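Local coordinates for WlaRA, TDP-fucose-3,4-ketoisomerase (Campylobacter jejuni subsp. jejuni 81116, PDB 5TPV), which belongs to the WxcM-like family of the cupin superfamily and binds thymidine-5'-diphosphate in a two-chain assembly of beta-sheet subunits, at residues Gly63-Ile69 / Lys95-Ser101; Asp48-Ser54 / Lys117-Tyr121; Asp90-Trp94 / Leu129-Ile133; Asn2-Phe8 / Thr84-Asp90. All coordinates share one frame; numbering follows the deposited sequence. Where two conformers were deposited one is given.

Contact 1: residues Gly63-Ile69 / Lys95-Ser101; sequences GSCEILI and KQMYNFS
Gly63 rests against the hydroxyl of Ser101, its CA 3.4 Å from Ser101 OG; glycine suits the spot because a CB would run into that oxygen and because phi is positive (61°). The same hydroxyl accepts from Ser64 N and bonds Asp103, while Ser101 N donates to Ser64 O at 3.0 Å. Cys65 CB comes within 3.3 Å of Phe100 CD2, and the short thiol side chain leaves SG lying obliquely to the ring. At Glu66 the strands form a hydrogen-bonded pair with Tyr98. Glu66 CB lies over one face of the Tyr98 ring, a CH-pi contact, and with CG anti to the backbone N (chi1 -155°) the extended chain of Glu66 carries the carboxylate on to the phenol. Tyr98 OH donates to Glu66 OE1 at 2.7 Å and Asn99 ND2 to Glu66 OE2 at 3.0 Å, both from above the carboxylate plane, which limits its rotation. On the opposite face, Ile67 lies alongside Met97, CD1 to CG 3.8 Å. Leu68 pairs with Gln96, and Ile69 CG2 meets Lys95 CB. Strands 75-80 and 46-51 flank this pair in its sheet, and Ile67 and Ile69 pack on strand 85-89 of the other sheet.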
# COMPACT_ATOMS: atom_id res chain seq x y z
N GLY B 63 -14.90 -1.50 -2.39
CA GLY B 63 -15.87 -0.61 -3.01
C GLY B 63 -15.46 -0.06 -4.37
O GLY B 63 -14.75 -0.66 -5.16
N SER B 64 -15.90 1.16 -4.61
CA SER B 64 -15.71 1.77 -5.91
C SER B 64 -15.69 3.28 -5.78
O SER B 64 -16.24 3.86 -4.85
CB SER B 64 -16.84 1.37 -6.89
OG SER B 64 -18.09 1.75 -6.35
N CYS B 65 -15.05 3.91 -6.74
CA CYS B 65 -15.13 5.35 -6.84
C CYS B 65 -14.86 5.68 -8.32
O CYS B 65 -14.60 4.76 -9.12
CB CYS B 65 -14.08 5.98 -5.91
SG CYS B 65 -12.37 5.58 -6.38
N GLU B 66 -14.95 6.97 -8.66
CA GLU B 66 -14.76 7.48 -10.01
C GLU B 66 -13.64 8.49 -9.94
O GLU B 66 -13.53 9.29 -9.01
CB GLU B 66 -16.04 8.16 -10.52
CG GLU B 66 -16.19 8.20 -12.02
CD GLU B 66 -17.52 8.80 -12.48
OE1 GLU B 66 -17.48 9.69 -13.37
OE2 GLU B 66 -18.57 8.42 -11.93
N ILE B 67 -12.79 8.46 -10.94
CA ILE B 67 -11.78 9.49 -11.08
C ILE B 67 -11.84 10.23 -12.41
O ILE B 67 -11.98 9.62 -13.48
CB ILE B 67 -10.39 8.90 -10.87
CG1 ILE B 67 -9.32 9.95 -11.08
CG2 ILE B 67 -10.13 7.75 -11.80
CD1 ILE B 67 -8.03 9.60 -10.41
N LEU B 68 -11.68 11.55 -12.35
CA LEU B 68 -11.55 12.36 -13.57
C LEU B 68 -10.11 12.80 -13.61
O LEU B 68 -9.59 13.25 -12.58
CB LEU B 68 -12.50 13.54 -13.59
CG LEU B 68 -12.29 14.74 -14.52
CD1 LEU B 68 -13.47 15.70 -14.31
CD2 LEU B 68 -11.00 15.50 -14.17
N ILE B 69 -9.47 12.57 -14.76
CA ILE B 69 -8.11 13.04 -15.01
C ILE B 69 -8.12 14.01 -16.22
O ILE B 69 -8.95 13.86 -17.14
CB ILE B 69 -7.09 11.94 -15.31
CG1 ILE B 69 -7.57 11.00 -16.41
CG2 ILE B 69 -6.78 11.13 -14.07
CD1 ILE B 69 -6.58 9.93 -16.74
N LYS B 95 -6.20 15.71 -11.34
CA LYS B 95 -7.19 14.69 -11.00
C LYS B 95 -8.14 15.15 -9.92
O LYS B 95 -7.78 15.95 -9.06
CB LYS B 95 -6.47 13.38 -10.61
CG LYS B 95 -6.14 13.16 -9.15
CD LYS B 95 -5.02 13.99 -8.62
CE LYS B 95 -3.72 13.78 -9.36
NZ LYS B 95 -2.73 14.64 -8.70
N GLN B 96 -9.33 14.61 -9.99
CA GLN B 96 -10.34 14.72 -8.98
C GLN B 96 -11.10 13.38 -8.80
O GLN B 96 -11.41 12.68 -9.75
CB GLN B 96 -11.27 15.87 -9.40
CG GLN B 96 -12.39 16.15 -8.42
CD GLN B 96 -13.41 17.12 -8.99
OE1 GLN B 96 -14.03 16.85 -10.03
NE2 GLN B 96 -13.62 18.25 -8.31
N MET B 97 -11.37 13.00 -7.55
CA MET B 97 -12.09 11.77 -7.24
C MET B 97 -13.33 11.98 -6.44
O MET B 97 -13.32 12.81 -5.55
CB MET B 97 -11.21 10.86 -6.45
CG MET B 97 -9.96 10.72 -7.28
SD MET B 97 -8.67 9.92 -6.38
CE MET B 97 -7.91 11.51 -5.93
N TYR B 98 -14.36 11.22 -6.78
CA TYR B 98 -15.67 11.50 -6.28
C TYR B 98 -16.49 10.22 -6.47
O TYR B 98 -15.99 9.19 -6.93
CB TYR B 98 -16.25 12.68 -7.05
CG TYR B 98 -16.21 12.49 -8.52
CD1 TYR B 98 -17.29 11.96 -9.21
CD2 TYR B 98 -15.08 12.80 -9.24
CE1 TYR B 98 -17.24 11.74 -10.58
CE2 TYR B 98 -15.02 12.60 -10.61
CZ TYR B 98 -16.10 12.09 -11.29
OH TYR B 98 -15.98 11.86 -12.65
N ASN B 99 -17.74 10.29 -6.02
CA ASN B 99 -18.69 9.21 -6.11
C ASN B 99 -18.19 8.00 -5.36
O ASN B 99 -18.28 6.85 -5.86
CB ASN B 99 -18.94 8.84 -7.58
CG ASN B 99 -19.86 9.82 -8.30
OD1 ASN B 99 -20.41 10.72 -7.69
ND2 ASN B 99 -20.00 9.65 -9.61
N PHE B 100 -17.61 8.23 -4.19
CA PHE B 100 -17.08 7.09 -3.43
C PHE B 100 -18.20 6.28 -2.79
O PHE B 100 -19.01 6.88 -2.12
CB PHE B 100 -16.24 7.60 -2.26
CG PHE B 100 -14.97 8.29 -2.68
CD1 PHE B 100 -14.94 9.67 -2.80
CD2 PHE B 100 -13.83 7.54 -3.00
CE1 PHE B 100 -13.76 10.32 -3.18
CE2 PHE B 100 -12.66 8.18 -3.38
CZ PHE B 100 -12.63 9.58 -3.49
N SER B 101 -18.20 4.96 -2.88
CA SER B 101 -19.06 4.19 -1.99
C SER B 101 -18.65 4.33 -0.51
O SER B 101 -17.52 4.75 -0.18
CB SER B 101 -19.11 2.73 -2.45
OG SER B 101 -17.85 2.08 -2.35

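Contact 2: residues Asp48-Ser54 / Lys117-Tyr121; sequences DHANLNS and KEYIY. With TYD (thymidine-5'-diphosphate), chain E.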
# COMPACT_ATOMS: atom_id res chain seq x y z
N ASP B 48 -8.28 17.49 -6.80
CA ASP B 48 -8.22 18.89 -7.20
C ASP B 48 -6.80 19.47 -7.20
O ASP B 48 -6.50 20.58 -6.71
CB ASP B 48 -9.21 19.73 -6.37
CG ASP B 48 -10.66 19.38 -6.66
OD1 ASP B 48 -11.03 19.35 -7.86
OD2 ASP B 48 -11.44 19.18 -5.69
N HIS B 49 -5.88 18.70 -7.77
CA HIS B 49 -4.53 19.22 -7.95
C HIS B 49 -3.77 18.34 -8.93
O HIS B 49 -4.17 17.22 -9.22
CB HIS B 49 -3.78 19.30 -6.63
CG HIS B 49 -3.73 18.00 -5.89
ND1 HIS B 49 -2.79 17.02 -6.16
CD2 HIS B 49 -4.54 17.48 -4.92
CE1 HIS B 49 -3.00 15.98 -5.36
NE2 HIS B 49 -4.05 16.24 -4.60
N ALA B 50 -2.64 18.84 -9.36
CA ALA B 50 -1.68 18.08 -10.15
C ALA B 50 -0.40 18.13 -9.41
O ALA B 50 -0.19 18.94 -8.48
CB ALA B 50 -1.54 18.69 -11.53
N ASN B 51 0.46 17.19 -9.79
CA ASN B 51 1.74 17.01 -9.11
C ASN B 51 2.86 17.04 -10.16
O ASN B 51 2.80 16.35 -11.22
CB ASN B 51 1.79 15.72 -8.27
CG ASN B 51 0.74 15.68 -7.15
OD1 ASN B 51 -0.47 15.58 -7.40
ND2 ASN B 51 1.19 15.75 -5.92
N LEU B 52 3.85 17.89 -9.86
CA LEU B 52 4.97 18.17 -10.77
C LEU B 52 5.91 16.98 -11.01
O LEU B 52 6.33 16.73 -12.14
CB LEU B 52 5.79 19.34 -10.24
CG LEU B 52 5.20 20.75 -10.38
CD1 LEU B 52 5.95 21.69 -9.45
CD2 LEU B 52 5.31 21.22 -11.84
N ASN B 53 6.19 16.23 -9.95
CA ASN B 53 7.07 15.06 -10.04
C ASN B 53 6.46 13.66 -9.93
O ASN B 53 7.01 12.72 -10.50
CB ASN B 53 8.14 15.23 -8.96
CG ASN B 53 8.75 16.62 -9.01
OD1 ASN B 53 9.06 17.10 -10.10
ND2 ASN B 53 8.94 17.26 -7.85
N SER B 54 5.42 13.49 -9.13
CA SER B 54 4.98 12.17 -8.71
C SER B 54 4.15 11.55 -9.83
O SER B 54 3.31 12.20 -10.46
CB SER B 54 4.12 12.24 -7.46
OG SER B 54 4.78 12.84 -6.35
N LYS B 117 5.69 21.34 -2.16
CA LYS B 117 6.15 22.23 -3.22
C LYS B 117 5.95 21.56 -4.56
O LYS B 117 6.30 22.17 -5.58
CB LYS B 117 7.63 22.55 -3.02
CG LYS B 117 8.07 23.11 -1.67
CD LYS B 117 7.20 24.24 -1.12
CE LYS B 117 7.46 24.56 0.36
NZ LYS B 117 8.91 24.56 0.68
N GLU B 118 5.37 20.35 -4.60
CA GLU B 118 5.16 19.74 -5.89
C GLU B 118 3.77 19.84 -6.41
O GLU B 118 3.46 19.40 -7.55
CB GLU B 118 5.72 18.32 -6.04
CG GLU B 118 4.94 17.26 -5.26
CD GLU B 118 4.63 16.00 -6.05
OE1 GLU B 118 5.15 15.79 -7.19
OE2 GLU B 118 3.85 15.19 -5.46
N TYR B 119 2.94 20.45 -5.58
CA TYR B 119 1.51 20.52 -5.88
C TYR B 119 1.17 21.76 -6.68
O TYR B 119 1.59 22.89 -6.37
CB TYR B 119 0.72 20.66 -4.56
CG TYR B 119 0.45 19.40 -3.79
CD1 TYR B 119 1.47 18.75 -3.09
CD2 TYR B 119 -0.80 18.86 -3.76
CE1 TYR B 119 1.20 17.60 -2.36
CE2 TYR B 119 -1.09 17.72 -3.02
CZ TYR B 119 -0.09 17.10 -2.31
OH TYR B 119 -0.41 15.99 -1.56
N ILE B 120 0.31 21.55 -7.66
CA ILE B 120 -0.35 22.65 -8.32
C ILE B 120 -1.84 22.54 -8.04
O ILE B 120 -2.50 21.62 -8.52
CB ILE B 120 -0.08 22.59 -9.81
CG1 ILE B 120 1.43 22.56 -10.02
CG2 ILE B 120 -0.72 23.79 -10.51
CD1 ILE B 120 1.76 22.06 -11.39
N TYR B 121 -2.33 23.50 -7.26
CA TYR B 121 -3.73 23.58 -6.87
C TYR B 121 -4.57 24.51 -7.73
O TYR B 121 -5.80 24.54 -7.63
CB TYR B 121 -3.81 24.10 -5.43
CG TYR B 121 -3.36 23.11 -4.38
CD1 TYR B 121 -4.15 22.01 -4.07
CD2 TYR B 121 -2.19 23.29 -3.64
CE1 TYR B 121 -3.79 21.11 -3.05
CE2 TYR B 121 -1.82 22.40 -2.62
CZ TYR B 121 -2.61 21.30 -2.33
OH TYR B 121 -2.26 20.37 -1.34
PA TYD E . -3.94 16.33 -0.75
O1A TYD E . -3.76 17.83 -0.77
O2A TYD E . -3.19 15.47 -1.74
O3A TYD E . -5.51 16.01 -0.89
PB TYD E . -6.01 14.68 -1.66
O1B TYD E . -7.51 14.86 -1.75
O2B TYD E . -5.30 14.74 -2.99
O3B TYD E . -5.57 13.56 -0.76
O5' TYD E . -3.61 15.80 0.73
C5' TYD E . -4.51 16.04 1.81
C4' TYD E . -3.78 16.76 2.94
O4' TYD E . -3.02 15.81 3.69
C3' TYD E . -2.82 17.80 2.39
O3' TYD E . -3.17 19.10 2.89
C2' TYD E . -1.44 17.41 2.89
C1' TYD E . -1.63 16.15 3.71
N1 TYD E . -0.85 15.05 3.12
C2 TYD E . 0.36 14.65 3.73
O2 TYD E . 0.75 15.23 4.76
N3 TYD E . 1.10 13.65 3.22
C4 TYD E . 0.71 13.01 2.11
O4 TYD E . 1.40 12.08 1.64
C5 TYD E . -0.56 13.42 1.45
C5M TYD E . -1.03 12.72 0.20
C6 TYD E . -1.30 14.45 2.01
O HOH W 1 -7.48 22.96 -6.12
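Ala50 and Ile120 form an antiparallel hydrogen-bonded pair that adds the short strand 119-120 to the margin of a sheet of the cupin fold, beside the thymidine-5'-diphosphate pocket. The tight part centres on Glu118, whose carboxylate is gripped by four donors. Asn53 N and Ser54 N share OE1. Ser54 OG (2.7 Å) and Asn51 ND2 (2.8 Å) reach Glu118 OE2 from opposite faces of the carboxylate plane, fixing the buried group in position and rotation; Ser54 OG also bonds Thr112. Glu118 CG sits between its backbone N and carbonyl carbon (chi1 71°), which, with the bend at chi2, brings the carboxylate back to the loop after strand 46-51; glutamate is long enough to reach N-H groups there. Leu52 and Ile120 meet through apolar branches nearby.

Nearer the ligand, Tyr119 CE2 lies over the centre of one face of the His49 ring, 3.5 Å from His49 CE1, with the planes inclined at 49°. His49 NE2 makes a short bond of 2.5 Å to O2B of the diphosphate, and Tyr119 OH donates to its O2A at 2.8 Å. The ligand also bonds Gly47, Arg33 and Arg46 of the same chain and Lys14 of the second subunit.

The outer end is looser. Tyr121 is exposed and touches His49 CB with its ring, its OH 3.0 Å from ligand O1A. Asp48 and His49 both face Lys95 in a G1 beta bulge, and there a water bridges two carbonyls, donating to Asp48 O at 2.6 Å and to Tyr121 O at 2.8 Å.

Contact 3: residues Asp90-Trp94 / Leu129-Ile133; sequences DKMIW and LKNNI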
# COMPACT_ATOMS: atom_id res chain seq x y z
N ASP B 90 0.69 9.34 -15.26
CA ASP B 90 2.04 9.95 -15.25
C ASP B 90 1.98 11.28 -14.50
O ASP B 90 0.90 11.75 -14.13
CB ASP B 90 2.43 10.21 -16.71
CG ASP B 90 3.94 10.17 -16.96
OD1 ASP B 90 4.26 9.78 -18.12
OD2 ASP B 90 4.75 10.50 -16.05
N LYS B 91 3.13 11.89 -14.29
CA LYS B 91 3.14 13.20 -13.61
C LYS B 91 2.44 14.35 -14.37
O LYS B 91 2.12 14.25 -15.56
CB LYS B 91 4.56 13.58 -13.27
CG LYS B 91 5.53 13.61 -14.41
CD LYS B 91 6.86 14.19 -13.94
CE LYS B 91 8.02 13.57 -14.68
NZ LYS B 91 9.33 14.21 -14.36
N MET B 92 2.09 15.42 -13.66
CA MET B 92 1.45 16.60 -14.29
C MET B 92 0.20 16.15 -14.98
O MET B 92 -0.09 16.44 -16.17
CB MET B 92 2.42 17.34 -15.25
CG MET B 92 3.33 18.29 -14.51
SD MET B 92 2.36 19.53 -13.58
CE MET B 92 2.04 20.77 -14.82
N ILE B 93 -0.59 15.40 -14.23
CA ILE B 93 -1.93 15.18 -14.66
C ILE B 93 -2.82 15.59 -13.51
O ILE B 93 -2.60 15.17 -12.37
CB ILE B 93 -2.10 13.73 -15.09
CG1 ILE B 93 -1.13 13.43 -16.24
CG2 ILE B 93 -3.56 13.46 -15.43
CD1 ILE B 93 -1.43 12.17 -17.04
N TRP B 94 -3.79 16.43 -13.82
CA TRP B 94 -4.73 16.92 -12.81
C TRP B 94 -5.77 15.82 -12.59
O TRP B 94 -6.19 15.12 -13.53
CB TRP B 94 -5.44 18.15 -13.32
CG TRP B 94 -6.44 18.78 -12.42
CD1 TRP B 94 -7.75 18.43 -12.25
CD2 TRP B 94 -6.23 19.93 -11.61
NE1 TRP B 94 -8.37 19.31 -11.38
CE2 TRP B 94 -7.45 20.22 -10.96
CE3 TRP B 94 -5.13 20.75 -11.38
CZ2 TRP B 94 -7.60 21.29 -10.09
CZ3 TRP B 94 -5.29 21.83 -10.51
CH2 TRP B 94 -6.50 22.08 -9.87
N LEU B 129 1.53 25.82 -17.09
CA LEU B 129 2.80 25.07 -16.90
C LEU B 129 2.89 23.85 -17.84
O LEU B 129 3.90 23.57 -18.51
CB LEU B 129 2.98 24.69 -15.44
CG LEU B 129 3.09 25.87 -14.45
CD1 LEU B 129 3.20 25.39 -13.01
CD2 LEU B 129 4.29 26.79 -14.73
N LYS B 130 1.75 23.17 -17.97
CA LYS B 130 1.69 21.97 -18.80
C LYS B 130 1.82 22.31 -20.30
O LYS B 130 2.64 21.72 -20.99
CB LYS B 130 0.36 21.26 -18.49
CG LYS B 130 0.09 19.98 -19.26
CD LYS B 130 0.85 18.81 -18.65
CE LYS B 130 0.24 17.53 -19.19
NZ LYS B 130 1.01 16.36 -18.69
N ASN B 131 1.00 23.22 -20.81
CA ASN B 131 1.17 23.78 -22.18
C ASN B 131 2.61 24.22 -22.50
O ASN B 131 3.09 24.01 -23.62
CB ASN B 131 0.18 24.92 -22.44
CG ASN B 131 -1.27 24.47 -22.38
OD1 ASN B 131 -1.57 23.30 -22.11
ND2 ASN B 131 -2.20 25.40 -22.62
N ASN B 132 3.30 24.80 -21.52
CA ASN B 132 4.70 25.18 -21.68
C ASN B 132 5.65 23.98 -21.77
O ASN B 132 6.60 24.00 -22.58
CB ASN B 132 5.16 26.11 -20.51
CG ASN B 132 6.66 26.05 -20.29
OD1 ASN B 132 7.40 26.83 -20.89
ND2 ASN B 132 7.12 25.08 -19.49
N ILE B 133 5.44 22.99 -20.89
CA ILE B 133 6.22 21.74 -20.89
C ILE B 133 6.09 21.01 -22.23
O ILE B 133 7.10 20.58 -22.82
CB ILE B 133 5.79 20.83 -19.72
CG1 ILE B 133 6.40 21.35 -18.40
CG2 ILE B 133 6.22 19.38 -19.92
CD1 ILE B 133 5.62 21.02 -17.15
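Met92 and Lys130 carry most of this contact; their side chains run antiparallel, each reaching toward the other's backbone. The amine of Lys130 ends on the backbone of the loop: NZ donates to Met92 O, 2.8 Å away, tilted 30° from the carbonyl plane. Lys130 CG is anti to the backbone N and the chain bends at its second torsion (chi2 80°), which lets the aliphatic part run beside the methionine, CD 4.0 Å from Met92 CB, before the charge reaches the carbonyl. A lysine fits here because it has both an aliphatic shaft and a donor long enough to span from helix to loop. The loop joins strands 85-89 and 94-98, which belong to the two different sheets of this cupin-like fold, and helix 123-136 lies against it. Met92, flexible and unbranched, folds its tip onto the helix: its CE lies 4.1 Å from Leu129 CB and 4.3 Å from Ile133 CD1. Leu129 and Ile133 stand one helical turn apart, joined by the backbone bond from Ile133 N to Leu129 O, and offer the methyl an apolar patch. Leu52 and Ile120 also touch the Met92 side chain, and its backbone is bonded to Asn51.

Contact 4: residues Asn2-Phe8 / Thr84-Asp90; sequences NYTILKF and TKGLYID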
# COMPACT_ATOMS: atom_id res chain seq x y z
N ASN B 2 -1.31 10.70 -20.50
CA ASN B 2 -0.62 9.41 -20.42
C ASN B 2 -1.08 8.68 -19.15
O ASN B 2 -0.67 9.02 -18.05
CB ASN B 2 0.91 9.53 -20.38
CG ASN B 2 1.58 8.13 -20.46
OD1 ASN B 2 1.10 7.22 -21.16
ND2 ASN B 2 2.67 7.96 -19.76
N TYR B 3 -1.90 7.67 -19.33
CA TYR B 3 -2.36 6.85 -18.26
C TYR B 3 -2.58 5.43 -18.77
O TYR B 3 -2.68 5.22 -19.99
CB TYR B 3 -3.67 7.43 -17.77
CG TYR B 3 -4.84 7.31 -18.70
CD1 TYR B 3 -5.53 6.11 -18.84
CD2 TYR B 3 -5.29 8.41 -19.44
CE1 TYR B 3 -6.61 6.00 -19.71
CE2 TYR B 3 -6.37 8.33 -20.30
CZ TYR B 3 -7.04 7.10 -20.45
OH TYR B 3 -8.14 6.94 -21.31
N THR B 4 -2.72 4.48 -17.84
CA THR B 4 -2.98 3.08 -18.21
C THR B 4 -3.79 2.37 -17.14
O THR B 4 -3.47 2.42 -15.95
CB THR B 4 -1.69 2.23 -18.39
OG1 THR B 4 -0.80 2.81 -19.34
CG2 THR B 4 -2.04 0.83 -18.90
N ILE B 5 -4.86 1.72 -17.58
CA ILE B 5 -5.58 0.81 -16.72
C ILE B 5 -4.80 -0.50 -16.71
O ILE B 5 -4.82 -1.25 -17.69
CB ILE B 5 -7.04 0.66 -17.15
CG1 ILE B 5 -7.72 2.03 -17.03
CG2 ILE B 5 -7.81 -0.35 -16.26
CD1 ILE B 5 -9.21 2.01 -17.27
N LEU B 6 -4.11 -0.76 -15.60
CA LEU B 6 -3.41 -2.01 -15.37
C LEU B 6 -4.32 -3.13 -14.93
O LEU B 6 -5.35 -2.92 -14.29
CB LEU B 6 -2.28 -1.84 -14.37
CG LEU B 6 -1.31 -0.77 -14.86
CD1 LEU B 6 -0.35 -0.49 -13.74
CD2 LEU B 6 -0.54 -1.11 -16.13
N LYS B 7 -4.02 -4.32 -15.42
CA LYS B 7 -4.58 -5.57 -14.91
C LYS B 7 -3.45 -6.22 -14.12
O LYS B 7 -2.40 -6.53 -14.68
CB LYS B 7 -5.01 -6.46 -16.07
CG LYS B 7 -5.50 -7.84 -15.60
CD LYS B 7 -6.90 -7.77 -15.02
CE LYS B 7 -7.27 -9.06 -14.30
NZ LYS B 7 -8.76 -9.22 -14.21
N PHE B 8 -3.64 -6.42 -12.81
CA PHE B 8 -2.58 -6.95 -11.96
C PHE B 8 -2.39 -8.45 -12.10
O PHE B 8 -3.34 -9.20 -12.34
CB PHE B 8 -2.84 -6.56 -10.51
CG PHE B 8 -2.83 -5.07 -10.26
CD1 PHE B 8 -1.93 -4.23 -10.90
CD2 PHE B 8 -3.73 -4.50 -9.35
CE1 PHE B 8 -1.93 -2.85 -10.65
CE2 PHE B 8 -3.73 -3.14 -9.11
CZ PHE B 8 -2.84 -2.33 -9.73
N THR B 84 -8.10 -6.10 -8.77
CA THR B 84 -7.16 -6.61 -9.79
C THR B 84 -6.75 -5.61 -10.84
O THR B 84 -6.08 -5.93 -11.81
CB THR B 84 -7.77 -7.77 -10.53
OG1 THR B 84 -8.90 -7.25 -11.24
CG2 THR B 84 -8.23 -8.85 -9.55
N LYS B 85 -7.20 -4.38 -10.66
CA LYS B 85 -7.02 -3.32 -11.62
C LYS B 85 -6.66 -2.02 -10.85
O LYS B 85 -7.07 -1.77 -9.69
CB LYS B 85 -8.28 -3.22 -12.46
CG LYS B 85 -9.16 -1.99 -12.29
CD LYS B 85 -10.47 -2.18 -13.07
CE LYS B 85 -11.44 -1.02 -12.90
NZ LYS B 85 -11.22 -0.05 -14.01
N GLY B 86 -5.80 -1.25 -11.48
CA GLY B 86 -5.54 0.10 -11.03
C GLY B 86 -5.30 1.02 -12.20
O GLY B 86 -5.03 0.60 -13.33
N LEU B 87 -5.35 2.30 -11.87
CA LEU B 87 -5.09 3.37 -12.81
C LEU B 87 -3.74 3.95 -12.53
O LEU B 87 -3.54 4.54 -11.45
CB LEU B 87 -6.14 4.46 -12.65
CG LEU B 87 -5.87 5.75 -13.45
CD1 LEU B 87 -5.88 5.44 -14.94
CD2 LEU B 87 -6.97 6.74 -13.12
N TYR B 88 -2.82 3.70 -13.45
CA TYR B 88 -1.55 4.43 -13.54
C TYR B 88 -1.73 5.79 -14.24
O TYR B 88 -2.33 5.87 -15.33
CB TYR B 88 -0.55 3.62 -14.34
CG TYR B 88 0.68 4.44 -14.68
CD1 TYR B 88 1.69 4.59 -13.77
CD2 TYR B 88 0.77 5.11 -15.90
CE1 TYR B 88 2.78 5.40 -14.02
CE2 TYR B 88 1.87 5.92 -16.18
CZ TYR B 88 2.87 6.05 -15.26
OH TYR B 88 3.95 6.86 -15.54
N ILE B 89 -1.23 6.86 -13.64
CA ILE B 89 -1.14 8.12 -14.35
C ILE B 89 0.25 8.65 -14.22
O ILE B 89 0.89 8.51 -13.19
CB ILE B 89 -2.09 9.22 -13.87
CG1 ILE B 89 -1.70 9.80 -12.49
CG2 ILE B 89 -3.51 8.72 -13.91
CD1 ILE B 89 -2.57 10.98 -12.04
N ASP B 90 0.69 9.34 -15.26
CA ASP B 90 2.04 9.95 -15.25
C ASP B 90 1.98 11.28 -14.50
O ASP B 90 0.90 11.75 -14.13
CB ASP B 90 2.43 10.21 -16.71
CG ASP B 90 3.94 10.17 -16.96
OD1 ASP B 90 4.26 9.78 -18.12
OD2 ASP B 90 4.75 10.50 -16.05
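An antiparallel ladder in the six-stranded sheet pairs Tyr3-Lys7 with Lys85-Ile89, and loop residues prolong it at both ends. At one end Asn2 ND2 donates to Asp90 OD1 (2.9 Å), which it meets on the anti side of the carboxylate, while Asp90 N bonds Asn2 O. At the other, Phe8 N donates to Thr84 O across 2.7 Å. Between them Thr4 pairs with Tyr88 and Leu6 with Gly86, although the bond from Gly86 N to Leu6 O is weak at 3.3 Å.

Gly86 has a clear reason for its place: the Phe8 ring lies obliquely against this backbone, CZ 3.6 Å from Gly86 N, in the space a side chain would need. Phe8 CG lies beside the backbone N (chi1 -63°), which brings the ring back across the neighbouring strand; it also packs on Tyr36 of the second subunit. On the face toward the other sheet, Tyr3 CD1 touches Leu87 CD1 at 4.0 Å, and Ile89 CG2 meets Tyr3 CB. Ile5 and Lys85 lie side by side there, the lysine amine bonding Ile79 O. The reverse face carries Leu6, with CD1 4.2 Å from Tyr88 CB, and the Tyr88 ring, whose hydroxyl bonds Glu55. Asn2 ND2 sits at that ring's edge.

The exposed Lys7 runs alongside Thr84, which packs on Tyr38 of the second subunit. The middle thus relies on backbone bonds and on aliphatic and tyrosine side chains: the backbone sets the register, with a side-chain bond added at the Asn2 end, while apolar and aromatic groups fill both faces.

In the fold
From the N terminus, the first strand opens contact 4, which closes at 84-90 and ties strand 3-13 into the six-stranded sheet. Before it closes, contacts 2 and 1 have opened at 48-54 and 63-69, so both cross it. Contact 1 closes at 95-101 and nests inside the loop that contact 2 closes at 117-121; their strands 94-98 and 46-51 are neighbours in the five-stranded sheet. Contact 3 begins at Asp90, which it shares with contact 4, and closes last, on helix 123-136, crossing contacts 1 and 2. Contacts 1 and 4 meet across the sandwich, where Ile67 and Ile69 pack on Leu87, Ile89 and Tyr3.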